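Local coordinates for tight junction protein ZO-3 (Homo sapiens, PDB 3KFV) that serves as a tight-junction scaffold, linking claudins, occludin and other junctional membrane proteins to the actin cytoskeleton, at residues 27-32 with 64-69; 123-128 with 213-218; 152-157 with 270-275; 235-240 with 244-249. All coordinates share one frame; numbering follows the deposited sequence.

Contact 1: residues 27-32 with 64-69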
loop_
_atom_site.group_PDB
_atom_site.type_symbol
_atom_site.label_atom_id
_atom_site.label_comp_id
_atom_site.label_asym_id
_atom_site.label_seq_id
_atom_site.Cartn_x
_atom_site.Cartn_y
_atom_site.Cartn_z
ATOM N N ASP A 27 -1.115 -2.713 -11.551
ATOM C CA ASP A 27 0.268 -2.668 -12.008
ATOM C C ASP A 27 0.489 -1.472 -12.922
ATOM O O ASP A 27 -0.432 -1.015 -13.593
ATOM C CB ASP A 27 0.650 -3.967 -12.716
ATOM C CG ASP A 27 0.958 -5.095 -11.739
ATOM O OD1 ASP A 27 1.596 -4.825 -10.700
ATOM O OD2 ASP A 27 0.567 -6.252 -12.014
ATOM N N VAL A 28 1.713 -0.958 -12.931
ATOM C CA VAL A 28 2.039 0.219 -13.725
ATOM C C VAL A 28 3.192 -0.083 -14.668
ATOM O O VAL A 28 4.155 -0.751 -14.299
ATOM C CB VAL A 28 2.398 1.436 -12.835
ATOM C CG1 VAL A 28 2.842 2.604 -13.690
ATOM C CG2 VAL A 28 1.210 1.843 -11.971
ATOM N N PHE A 29 3.089 0.409 -15.894
ATOM C CA PHE A 29 4.131 0.164 -16.879
ATOM C C PHE A 29 4.645 1.442 -17.511
ATOM O O PHE A 29 3.874 2.287 -17.967
ATOM C CB PHE A 29 3.632 -0.792 -17.967
ATOM C CG PHE A 29 3.425 -2.189 -17.482
ATOM C CD1 PHE A 29 4.372 -3.167 -17.730
ATOM C CD2 PHE A 29 2.292 -2.524 -16.758
ATOM C CE1 PHE A 29 4.185 -4.458 -17.274
ATOM C CE2 PHE A 29 2.099 -3.811 -16.298
ATOM C CZ PHE A 29 3.047 -4.779 -16.556
ATOM N N HIS A 30 5.961 1.579 -17.532
ATOM C CA HIS A 30 6.580 2.613 -18.325
ATOM C C HIS A 30 6.678 2.092 -19.748
ATOM O O HIS A 30 7.590 1.332 -20.075
ATOM C CB HIS A 30 7.963 2.948 -17.779
ATOM C CG HIS A 30 8.661 4.029 -18.540
ATOM N ND1 HIS A 30 10.031 4.084 -18.666
ATOM C CD2 HIS A 30 8.176 5.089 -19.229
ATOM C CE1 HIS A 30 10.363 5.138 -19.390
ATOM N NE2 HIS A 30 9.255 5.764 -19.744
ATOM N N VAL A 31 5.710 2.470 -20.581
ATOM C CA VAL A 31 5.690 2.062 -21.982
ATOM C C VAL A 31 6.748 2.834 -22.764
ATOM O O VAL A 31 6.584 4.028 -23.033
ATOM C CB VAL A 31 4.315 2.310 -22.619
ATOM C CG1 VAL A 31 4.320 1.894 -24.076
ATOM C CG2 VAL A 31 3.255 1.557 -21.856
ATOM N N LEU A 32 7.828 2.145 -23.119
ATOM C CA LEU A 32 8.976 2.784 -23.755
ATOM C C LEU A 32 8.681 3.239 -25.179
ATOM O O LEU A 32 9.037 4.356 -25.568
ATOM C CB LEU A 32 10.190 1.854 -23.735
ATOM C CG LEU A 32 10.675 1.449 -22.340
ATOM C CD1 LEU A 32 11.975 0.657 -22.421
ATOM C CD2 LEU A 32 10.841 2.676 -21.458
ATOM N N GLY A 64 9.820 -6.039 -21.323
ATOM C CA GLY A 64 9.089 -6.965 -22.171
ATOM C C GLY A 64 8.008 -6.347 -23.037
ATOM O O GLY A 64 8.016 -5.149 -23.305
ATOM N N ILE A 65 7.072 -7.182 -23.473
ATOM C CA ILE A 65 6.006 -6.765 -24.377
ATOM C C ILE A 65 4.652 -6.764 -23.669
ATOM O O ILE A 65 4.407 -7.591 -22.796
ATOM C CB ILE A 65 5.933 -7.706 -25.605
ATOM C CG1 ILE A 65 7.134 -7.479 -26.523
ATOM C CG2 ILE A 65 4.643 -7.492 -26.382
ATOM C CD1 ILE A 65 7.115 -6.129 -27.208
ATOM N N ILE A 66 3.785 -5.824 -24.041
ATOM C CA ILE A 66 2.408 -5.795 -23.549
ATOM C C ILE A 66 1.448 -5.399 -24.671
ATOM O O ILE A 66 1.841 -4.706 -25.614
ATOM C CB ILE A 66 2.225 -4.830 -22.350
ATOM C CG1 ILE A 66 2.607 -3.399 -22.731
ATOM C CG2 ILE A 66 3.026 -5.300 -21.147
ATOM C CD1 ILE A 66 2.198 -2.374 -21.699
ATOM N N PRO A 67 0.180 -5.841 -24.571
ATOM C CA PRO A 67 -0.838 -5.566 -25.590
ATOM C C PRO A 67 -1.042 -4.071 -25.804
ATOM O O PRO A 67 -0.894 -3.281 -24.865
ATOM C CB PRO A 67 -2.111 -6.177 -24.990
ATOM C CG PRO A 67 -1.637 -7.190 -24.025
ATOM C CD PRO A 67 -0.351 -6.661 -23.468
ATOM N N ASN A 68 -1.378 -3.687 -27.032
ATOM C CA ASN A 68 -1.673 -2.294 -27.306
ATOM C C ASN A 68 -3.079 -1.958 -26.839
ATOM O O ASN A 68 -3.802 -2.833 -26.372
ATOM C CB ASN A 68 -1.450 -1.945 -28.783
ATOM C CG ASN A 68 -2.250 -2.823 -29.734
ATOM O OD1 ASN A 68 -3.355 -3.261 -29.420
ATOM N ND2 ASN A 68 -1.696 -3.057 -30.921
ATOM N N GLN A 69 -3.453 -0.688 -26.947
ATOM C CA GLN A 69 -4.716 -0.208 -26.393
ATOM C C GLN A 69 -5.893 -1.021 -26.904
ATOM O O GLN A 69 -6.808 -1.362 -26.148
ATOM C CB GLN A 69 -4.933 1.258 -26.752
ATOM C CG GLN A 69 -6.214 1.836 -26.188
ATOM C CD GLN A 69 -6.039 2.322 -24.763
ATOM O OE1 GLN A 69 -4.959 2.785 -24.385
ATOM N NE2 GLN A 69 -7.100 2.221 -23.963
#

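Contact 2: residues 123-128 with 213-218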
loop_
_atom_site.group_PDB
_atom_site.type_symbol
_atom_site.label_atom_id
_atom_site.label_comp_id
_atom_site.label_asym_id
_atom_site.label_seq_id
_atom_site.Cartn_x
_atom_site.Cartn_y
_atom_site.Cartn_z
ATOM N N SER A 123 -11.999 -6.449 -8.861
ATOM C CA SER A 123 -12.874 -6.181 -10.003
ATOM C C SER A 123 -14.081 -5.299 -9.682
ATOM O O SER A 123 -14.536 -4.536 -10.532
ATOM C CB SER A 123 -13.335 -7.486 -10.658
ATOM O OG SER A 123 -14.288 -8.162 -9.857
ATOM N N ALA A 124 -14.603 -5.395 -8.465
ATOM C CA ALA A 124 -15.750 -4.577 -8.087
ATOM C C ALA A 124 -15.367 -3.098 -8.031
ATOM O O ALA A 124 -16.182 -2.216 -8.322
ATOM C CB ALA A 124 -16.316 -5.035 -6.756
ATOM N N LEU A 125 -14.122 -2.828 -7.650
ATOM C CA LEU A 125 -13.640 -1.458 -7.605
ATOM C C LEU A 125 -13.399 -0.896 -9.006
ATOM O O LEU A 125 -13.669 0.279 -9.249
ATOM C CB LEU A 125 -12.389 -1.350 -6.736
ATOM C CG LEU A 125 -12.625 -1.482 -5.226
ATOM C CD1 LEU A 125 -11.300 -1.563 -4.474
ATOM C CD2 LEU A 125 -13.477 -0.325 -4.704
ATOM N N THR A 126 -12.911 -1.723 -9.929
ATOM C CA THR A 126 -12.711 -1.268 -11.304
ATOM C C THR A 126 -14.022 -0.793 -11.907
ATOM O O THR A 126 -14.053 0.159 -12.678
ATOM C CB THR A 126 -12.148 -2.355 -12.229
ATOM O OG1 THR A 126 -11.097 -3.064 -11.570
ATOM C CG2 THR A 126 -11.611 -1.722 -13.514
ATOM N N ARG A 127 -15.107 -1.472 -11.558
ATOM C CA ARG A 127 -16.426 -1.074 -12.028
ATOM C C ARG A 127 -16.869 0.187 -11.303
ATOM O O ARG A 127 -17.160 1.206 -11.934
ATOM C CB ARG A 127 -17.442 -2.202 -11.822
ATOM C CG ARG A 127 -17.283 -3.362 -12.797
ATOM C CD ARG A 127 -17.435 -2.891 -14.241
ATOM N N GLN A 128 -16.900 0.121 -9.975
ATOM C CA GLN A 128 -17.325 1.265 -9.171
ATOM C C GLN A 128 -16.472 2.504 -9.445
ATOM O O GLN A 128 -16.923 3.630 -9.230
ATOM C CB GLN A 128 -17.330 0.909 -7.678
ATOM C CG GLN A 128 -18.400 -0.123 -7.306
ATOM C CD GLN A 128 -18.187 -0.742 -5.937
ATOM O OE1 GLN A 128 -17.105 -0.631 -5.353
ATOM N NE2 GLN A 128 -19.221 -1.403 -5.415
ATOM N N LEU A 213 -6.685 0.201 -1.030
ATOM C CA LEU A 213 -6.298 1.606 -0.913
ATOM C C LEU A 213 -5.284 1.983 -1.985
ATOM O O LEU A 213 -5.352 3.069 -2.569
ATOM C CB LEU A 213 -5.734 1.911 0.478
ATOM C CG LEU A 213 -6.746 1.919 1.624
ATOM C CD1 LEU A 213 -6.043 1.777 2.957
ATOM C CD2 LEU A 213 -7.601 3.179 1.587
ATOM N N ASN A 214 -4.338 1.087 -2.236
ATOM C CA ASN A 214 -3.409 1.292 -3.333
ATOM C C ASN A 214 -4.164 1.416 -4.650
ATOM O O ASN A 214 -3.800 2.219 -5.506
ATOM C CB ASN A 214 -2.400 0.153 -3.412
ATOM C CG ASN A 214 -1.311 0.273 -2.378
ATOM O OD1 ASN A 214 -1.075 1.350 -1.834
ATOM N ND2 ASN A 214 -0.633 -0.828 -2.103
ATOM N N TYR A 215 -5.225 0.628 -4.801
ATOM C CA TYR A 215 -5.954 0.570 -6.059
ATOM C C TYR A 215 -6.731 1.849 -6.356
ATOM O O TYR A 215 -6.722 2.339 -7.490
ATOM C CB TYR A 215 -6.890 -0.641 -6.093
ATOM C CG TYR A 215 -7.448 -0.909 -7.470
ATOM C CD1 TYR A 215 -6.603 -1.222 -8.528
ATOM C CD2 TYR A 215 -8.809 -0.840 -7.718
ATOM C CE1 TYR A 215 -7.099 -1.464 -9.791
ATOM C CE2 TYR A 215 -9.314 -1.080 -8.983
ATOM C CZ TYR A 215 -8.453 -1.392 -10.012
ATOM O OH TYR A 215 -8.939 -1.626 -11.271
ATOM N N VAL A 216 -7.408 2.383 -5.343
ATOM C CA VAL A 216 -8.126 3.646 -5.501
ATOM C C VAL A 216 -7.179 4.835 -5.368
ATOM O O VAL A 216 -7.613 5.981 -5.373
ATOM C CB VAL A 216 -9.286 3.799 -4.492
ATOM C CG1 VAL A 216 -10.288 2.668 -4.664
ATOM C CG2 VAL A 216 -8.755 3.852 -3.066
ATOM N N GLN A 217 -5.888 4.551 -5.230
ATOM C CA GLN A 217 -4.858 5.585 -5.308
ATOM C C GLN A 217 -4.796 6.526 -4.099
ATOM O O GLN A 217 -4.419 7.693 -4.216
ATOM C CB GLN A 217 -4.992 6.365 -6.616
ATOM C CG GLN A 217 -4.869 5.472 -7.839
ATOM C CD GLN A 217 -4.748 6.251 -9.129
ATOM O OE1 GLN A 217 -3.670 6.307 -9.726
ATOM N NE2 GLN A 217 -5.852 6.862 -9.570
ATOM N N TYR A 218 -5.170 5.998 -2.939
ATOM C CA TYR A 218 -4.935 6.667 -1.672
ATOM C C TYR A 218 -3.508 6.384 -1.234
ATOM O O TYR A 218 -2.957 7.091 -0.398
ATOM C CB TYR A 218 -5.917 6.158 -0.624
ATOM C CG TYR A 218 -7.221 6.913 -0.617
ATOM C CD1 TYR A 218 -7.693 7.502 0.544
ATOM C CD2 TYR A 218 -7.968 7.060 -1.778
ATOM C CE1 TYR A 218 -8.881 8.206 0.556
ATOM C CE2 TYR A 218 -9.164 7.761 -1.778
ATOM C CZ TYR A 218 -9.616 8.333 -0.606
ATOM O OH TYR A 218 -10.804 9.038 -0.586
#

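Contact 3: residues 152-157 with 270-275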
loop_
_atom_site.group_PDB
_atom_site.type_symbol
_atom_site.label_atom_id
_atom_site.label_comp_id
_atom_site.label_asym_id
_atom_site.label_seq_id
_atom_site.Cartn_x
_atom_site.Cartn_y
_atom_site.Cartn_z
ATOM N N GLY A 152 2.743 -4.628 12.162
ATOM C CA GLY A 152 3.686 -5.074 13.170
ATOM C C GLY A 152 3.067 -5.067 14.553
ATOM O O GLY A 152 1.907 -4.697 14.721
ATOM N N PRO A 153 3.846 -5.467 15.562
ATOM C CA PRO A 153 3.303 -5.700 16.901
ATOM C C PRO A 153 3.208 -4.442 17.761
ATOM O O PRO A 153 3.144 -4.573 18.986
ATOM C CB PRO A 153 4.319 -6.671 17.525
ATOM C CG PRO A 153 5.314 -7.004 16.432
ATOM C CD PRO A 153 5.257 -5.860 15.477
ATOM N N VAL A 154 3.201 -3.258 17.152
ATOM C CA VAL A 154 3.074 -2.022 17.924
ATOM C C VAL A 154 2.172 -1.010 17.258
ATOM O O VAL A 154 2.212 0.174 17.592
ATOM C CB VAL A 154 4.430 -1.351 18.191
ATOM C CG1 VAL A 154 5.221 -2.145 19.218
ATOM C CG2 VAL A 154 5.212 -1.180 16.892
ATOM N N ALA A 155 1.358 -1.478 16.320
ATOM C CA ALA A 155 0.423 -0.597 15.635
ATOM C C ALA A 155 -0.362 0.224 16.653
ATOM O O ALA A 155 -0.489 1.440 16.519
ATOM C CB ALA A 155 -0.519 -1.398 14.749
ATOM N N ASP A 156 -0.873 -0.445 17.681
ATOM C CA ASP A 156 -1.673 0.232 18.697
ATOM C C ASP A 156 -0.874 1.304 19.438
ATOM O O ASP A 156 -1.323 2.446 19.572
ATOM C CB ASP A 156 -2.302 -0.774 19.675
ATOM C CG ASP A 156 -1.278 -1.709 20.309
ATOM O OD1 ASP A 156 -0.082 -1.645 19.945
ATOM O OD2 ASP A 156 -1.675 -2.515 21.180
ATOM N N ILE A 157 0.308 0.932 19.911
ATOM C CA ILE A 157 1.185 1.861 20.615
ATOM C C ILE A 157 1.581 3.034 19.728
ATOM O O ILE A 157 1.500 4.194 20.141
ATOM C CB ILE A 157 2.459 1.154 21.106
ATOM C CG1 ILE A 157 2.110 0.141 22.202
ATOM C CG2 ILE A 157 3.477 2.172 21.597
ATOM C CD1 ILE A 157 3.168 -0.923 22.413
ATOM N N ILE A 270 11.047 -0.995 9.978
ATOM C CA ILE A 270 11.821 -0.386 11.051
ATOM C C ILE A 270 12.070 -1.418 12.131
ATOM O O ILE A 270 11.129 -2.020 12.640
ATOM C CB ILE A 270 11.082 0.826 11.672
ATOM C CG1 ILE A 270 10.955 1.961 10.652
ATOM C CG2 ILE A 270 11.797 1.306 12.930
ATOM C CD1 ILE A 270 10.202 3.170 11.169
ATOM N N PRO A 271 13.343 -1.630 12.481
ATOM C CA PRO A 271 13.730 -2.624 13.485
ATOM C C PRO A 271 13.378 -2.166 14.893
ATOM O O PRO A 271 13.796 -1.083 15.311
ATOM C CB PRO A 271 15.258 -2.690 13.348
ATOM C CG PRO A 271 15.593 -1.946 12.098
ATOM C CD PRO A 271 14.512 -0.939 11.919
ATOM N N LEU A 272 12.604 -2.978 15.608
ATOM C CA LEU A 272 12.400 -2.766 17.031
ATOM C C LEU A 272 13.625 -3.344 17.730
ATOM O O LEU A 272 13.804 -4.567 17.784
ATOM C CB LEU A 272 11.139 -3.478 17.512
ATOM C CG LEU A 272 9.794 -3.080 16.908
ATOM C CD1 LEU A 272 8.706 -3.984 17.447
ATOM C CD2 LEU A 272 9.467 -1.623 17.189
ATOM N N ASN A 273 14.481 -2.469 18.244
ATOM C CA ASN A 273 15.735 -2.913 18.836
ATOM C C ASN A 273 15.938 -2.359 20.240
ATOM O O ASN A 273 16.947 -1.709 20.518
ATOM C CB ASN A 273 16.913 -2.530 17.936
ATOM N N GLY A 274 14.973 -2.615 21.119
ATOM C CA GLY A 274 15.054 -2.133 22.487
ATOM C C GLY A 274 13.794 -1.447 22.977
ATOM O O GLY A 274 12.706 -1.683 22.458
ATOM N N THR A 275 13.946 -0.592 23.984
ATOM C CA THR A 275 12.806 0.058 24.624
ATOM C C THR A 275 12.918 1.577 24.554
ATOM O O THR A 275 12.187 2.298 25.244
ATOM C CB THR A 275 12.664 -0.376 26.105
ATOM O OG1 THR A 275 13.904 -0.162 26.798
ATOM C CG2 THR A 275 12.284 -1.849 26.203
#

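Contact 4: residues 235-240 with 244-249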
loop_
_atom_site.group_PDB
_atom_site.type_symbol
_atom_site.label_atom_id
_atom_site.label_comp_id
_atom_site.label_asym_id
_atom_site.label_seq_id
_atom_site.Cartn_x
_atom_site.Cartn_y
_atom_site.Cartn_z
ATOM N N ALA A 235 8.898 -7.306 26.546
ATOM C CA ALA A 235 9.517 -6.243 27.321
ATOM C C ALA A 235 9.027 -4.897 26.822
ATOM O O ALA A 235 8.451 -4.114 27.577
ATOM C CB ALA A 235 11.023 -6.327 27.215
ATOM N N LEU A 236 9.258 -4.638 25.540
ATOM C CA LEU A 236 8.814 -3.405 24.896
ATOM C C LEU A 236 7.346 -3.083 25.189
ATOM O O LEU A 236 7.002 -1.952 25.525
ATOM C CB LEU A 236 9.030 -3.505 23.385
ATOM C CG LEU A 236 8.717 -2.275 22.533
ATOM C CD1 LEU A 236 9.447 -1.053 23.068
ATOM C CD2 LEU A 236 9.104 -2.535 21.095
ATOM N N ARG A 237 6.481 -4.082 25.054
ATOM C CA ARG A 237 5.054 -3.860 25.255
ATOM C C ARG A 237 4.736 -3.550 26.712
ATOM O O ARG A 237 3.942 -2.657 26.997
ATOM C CB ARG A 237 4.227 -5.043 24.738
ATOM C CG ARG A 237 4.121 -5.086 23.216
ATOM C CD ARG A 237 2.999 -6.000 22.719
ATOM N NE ARG A 237 1.675 -5.537 23.127
ATOM C CZ ARG A 237 0.982 -4.585 22.505
ATOM N NH1 ARG A 237 -0.213 -4.231 22.959
ATOM N NH2 ARG A 237 1.481 -3.981 21.435
ATOM N N GLN A 238 5.367 -4.274 27.630
ATOM C CA GLN A 238 5.125 -4.079 29.055
ATOM C C GLN A 238 5.499 -2.664 29.468
ATOM O O GLN A 238 4.891 -2.084 30.367
ATOM C CB GLN A 238 5.927 -5.086 29.881
ATOM C CG GLN A 238 5.441 -5.228 31.323
ATOM C CD GLN A 238 4.136 -6.012 31.420
ATOM O OE1 GLN A 238 3.997 -7.089 30.826
ATOM N NE2 GLN A 238 3.174 -5.472 32.171
ATOM N N TRP A 239 6.503 -2.113 28.793
ATOM C CA TRP A 239 7.030 -0.786 29.099
ATOM C C TRP A 239 6.193 0.330 28.471
ATOM O O TRP A 239 5.952 1.355 29.106
ATOM C CB TRP A 239 8.504 -0.719 28.673
ATOM C CG TRP A 239 9.101 0.646 28.446
ATOM C CD1 TRP A 239 9.526 1.160 27.252
ATOM C CD2 TRP A 239 9.383 1.647 29.436
ATOM N NE1 TRP A 239 10.040 2.423 27.436
ATOM C CE2 TRP A 239 9.962 2.747 28.765
ATOM C CE3 TRP A 239 9.191 1.728 30.820
ATOM C CZ2 TRP A 239 10.350 3.910 29.430
ATOM C CZ3 TRP A 239 9.582 2.889 31.482
ATOM C CH2 TRP A 239 10.156 3.961 30.786
ATOM N N LEU A 240 5.725 0.116 27.242
ATOM C CA LEU A 240 4.969 1.140 26.512
ATOM C C LEU A 240 3.452 0.940 26.544
ATOM O O LEU A 240 2.694 1.886 26.334
ATOM C CB LEU A 240 5.465 1.258 25.066
ATOM C CG LEU A 240 6.886 1.818 24.900
ATOM C CD1 LEU A 240 7.273 1.884 23.432
ATOM C CD2 LEU A 240 7.047 3.190 25.563
ATOM N N SER A 244 -1.871 -3.202 28.768
ATOM C CA SER A 244 -2.381 -3.900 27.590
ATOM C C SER A 244 -2.503 -5.405 27.816
ATOM O O SER A 244 -1.573 -6.051 28.306
ATOM C CB SER A 244 -1.513 -3.620 26.362
ATOM O OG SER A 244 -1.971 -4.360 25.243
ATOM N N ARG A 245 -3.656 -5.953 27.452
ATOM C CA ARG A 245 -3.904 -7.382 27.592
ATOM C C ARG A 245 -3.975 -8.043 26.219
ATOM O O ARG A 245 -5.064 -8.320 25.706
ATOM C CB ARG A 245 -5.207 -7.621 28.365
ATOM N N ARG A 246 -2.811 -8.286 25.622
ATOM C CA ARG A 246 -2.748 -8.912 24.300
ATOM C C ARG A 246 -1.530 -9.823 24.144
ATOM O O ARG A 246 -0.447 -9.532 24.657
ATOM C CB ARG A 246 -2.791 -7.852 23.193
ATOM C CG ARG A 246 -4.194 -7.328 22.917
ATOM C CD ARG A 246 -4.179 -5.989 22.199
ATOM N NE ARG A 246 -3.581 -6.072 20.868
ATOM C CZ ARG A 246 -3.816 -5.202 19.888
ATOM N NH1 ARG A 246 -4.646 -4.180 20.085
ATOM N NH2 ARG A 246 -3.229 -5.354 18.706
ATOM N N SER A 247 -1.720 -10.933 23.438
ATOM C CA SER A 247 -0.681 -11.948 23.322
ATOM C C SER A 247 0.586 -11.413 22.668
ATOM O O SER A 247 0.590 -11.040 21.493
ATOM C CB SER A 247 -1.195 -13.177 22.559
ATOM N N THR A 248 1.662 -11.369 23.444
ATOM C CA THR A 248 2.982 -11.127 22.888
ATOM C C THR A 248 3.274 -12.260 21.916
ATOM O O THR A 248 4.139 -12.159 21.049
ATOM C CB THR A 248 4.047 -11.104 23.995
ATOM O OG1 THR A 248 4.009 -9.836 24.667
ATOM C CG2 THR A 248 5.440 -11.332 23.417
ATOM N N ARG A 249 2.513 -13.337 22.065
ATOM C CA ARG A 249 2.708 -14.546 21.286
ATOM C C ARG A 249 1.968 -14.451 19.952
ATOM O O ARG A 249 2.567 -14.622 18.892
ATOM C CB ARG A 249 2.229 -15.749 22.099
ATOM C CG ARG A 249 2.983 -17.042 21.846
ATOM C CD ARG A 249 3.123 -17.839 23.142
ATOM N NE ARG A 249 2.054 -17.545 24.099
ATOM C CZ ARG A 249 0.933 -18.254 24.227
ATOM N NH1 ARG A 249 0.719 -19.313 23.453
ATOM N NH2 ARG A 249 0.023 -17.903 25.130
#

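Contact 1: residues 27-32 with 64-69
F29 and V31, two residues apart on strand 28-33, both reach for the same partner, the side chain of I66 at the end of strand 60-66. F29 comes first: its ring corner CE1 lies 4.1 Å from the branch methyl CG2 of I66, an oblique approach. The ring is also covered by I7 and T9 of strand 5-9 and by L21, which keep it buried. H30 points its CB away from the second segment; its ring stacks with Y6 and its ND1 is bonded to E60. V31 then brings CG2, the methyl lying anti to its carbonyl carbon, to 4.1 Å from CD1 at the far end of I66. One isoleucine can serve both neighbours because its CG1 stands between backbone N and carbonyl carbon (chi1 59°) and the chain runs on extended, sending CD1 to V31 while CG2 turns to F29. No hydrogen bond joins the segments, and the nearest CA atoms, those of V31 and I66, are 8.7 Å apart. Strand 49-54 separates the two strands in the sheet, with W49 against V31 and A51 against I66. Just beyond, N68 caps helix 69-82 through a bond from its OD1 to R71 N. Apolar side chains meeting across a strongly curved antiparallel sheet, with no direct strand pairing, form part of the hydrophobic core of the SH3 barrel.

Contact 2: residues 123-128 with 213-218
T126 and Y215 meet through their hydroxyls, OG1 of T126 lying 2.6 Å from OH of Y215 in a hydrogen bond. The two side chains cross at about a right angle, and CB and CG2 of T126 also rest near the phenol oxygen. The residue before it, L125, lies alongside the ring: its CB is 3.7 Å from CD2 of Y215, at the ring edge and near its plane, the two side chains running past one another in opposite senses. The tip of L125 goes on to V216, with CD1 4.4 Å from CG1. Y215 can span the gap because its CG is anti to the backbone N (chi1 -168°), which aims the ring out from the helix toward helix 123-129. V216 sits where helix 207-215 finishes; Q217 then takes a positive phi (72°) in a Schellman motif, with Y218 N bonded back to L213 O at 3.0 Å. Farther out, Y131 meets the tyrosine ring edge-to-face, H10 ND1 bonds to its OH, and R25 NE bonds to T126 OG1. A phenylalanine here would probably keep the contact with L125 but leave T126 OG1 and H10 ND1 without their shared mate. The paired hydroxyls thus link helix 123-129 to the end of helix 207-215, and with R25 and H10 both from the SH3 range, this polar network probably helps fix how the kinase-like part sits against the SH3 part.

Contact 3: residues 152-157 with 270-275
The backbones of P153-V154 and L272 stay well apart, the nearest CA atoms, V154 and L272, being 9.4 Å from each other, and no hydrogen bond bridges them. Side chains close the distance. L272 points toward the first segment and forks over it: CD1 comes to 4.4 Å from the ring carbon CD of P153, while CD2 lies 4.3 Å from CG2 of V154. With CD1 anti to CA (chi2 176°), that methyl continues the line of the leucine side chain toward P153, and CD2 branches off to V154. These are loose van der Waals contacts among three buried side chains, with nothing polar between them. Ahead of the proline, G152 has a phi of 115°, where a side chain would run into the preceding carbonyl oxygen; G274, just past the strand, is constrained in the same way. V154 stands at the N-cap of helix 155-165, so the short run from G152 to V154 carries the chain from the end of strand 148-151 into that helix. This is the place of the phosphate-binding P-loop in guanylate kinases, a loop that is probably degenerate here, as in other MAGUK proteins. In the five-stranded parallel sheet, strand 221-227 lies between strands 148-151 and 268-272, and its F225 touches both V154 and L272. Helix 230-240 adds L233 against P153 and L236 against L272, and W279 of helix 278-290 also packs on the leucine.

Contact 4: residues 235-240 with 244-249
NH1 of R237 is gripped twice: by OG of S244, to which it donates a hydrogen bond of 2.9 Å, and by the carboxylate of D156, with which it forms a salt bridge. The bond to serine is bent (140° at the hydrogen), yet OG sits at the edge of the guanidinium, only 10° out of its plane. A bend at chi3 (64°) brings the NH1 edge of the guanidinium to S244, whose own OG is anti to its backbone N. NH2 adds a weak hydrogen bond to the carbonyl oxygen of P153, which further restrains the group from turning. Along the aliphatic part of the same side chain, CD of R237 passes 4.4 Å from OG1 of T248. R246 brings its NE to 4.4 Å from NH1 of R237, but the two arginines share D156: the second makes a long, weak ion pair with it, and the carboxylate is likely to ease the approach of the two positive charges. A leucine in place of R237 would probably cost the D156 carboxylate its salt bridge and leave S244 OG without its donor. L251 packs against both arginines. The bond holds the connection between helices 230-240 and 248-262 against the first of them, in the region that corresponds, judging by sequence and topology, to the lid of guanylate kinases.

Contact 1 lies in the SH3 domain and contacts 2, 3 and 4 in the guanylate kinase-like range, the segments of contacts 2 and 3 alternating along the chain. Contact 2 lies nearest the SH3 side, its centre about 20 Å from that of contact 1 but about 30 Å from that of contact 3, on the other side of the molecule's centre. Contacts 3 and 4 are neighbours that touch, their centres about 10 Å apart; contact 4 falls within the stretch between the segments of contact 3. Contact 1 and contact 4 mark the extremes, about 47 Å between centres. The chain is thus an elongated two-domain module, with contact 2 near the junction.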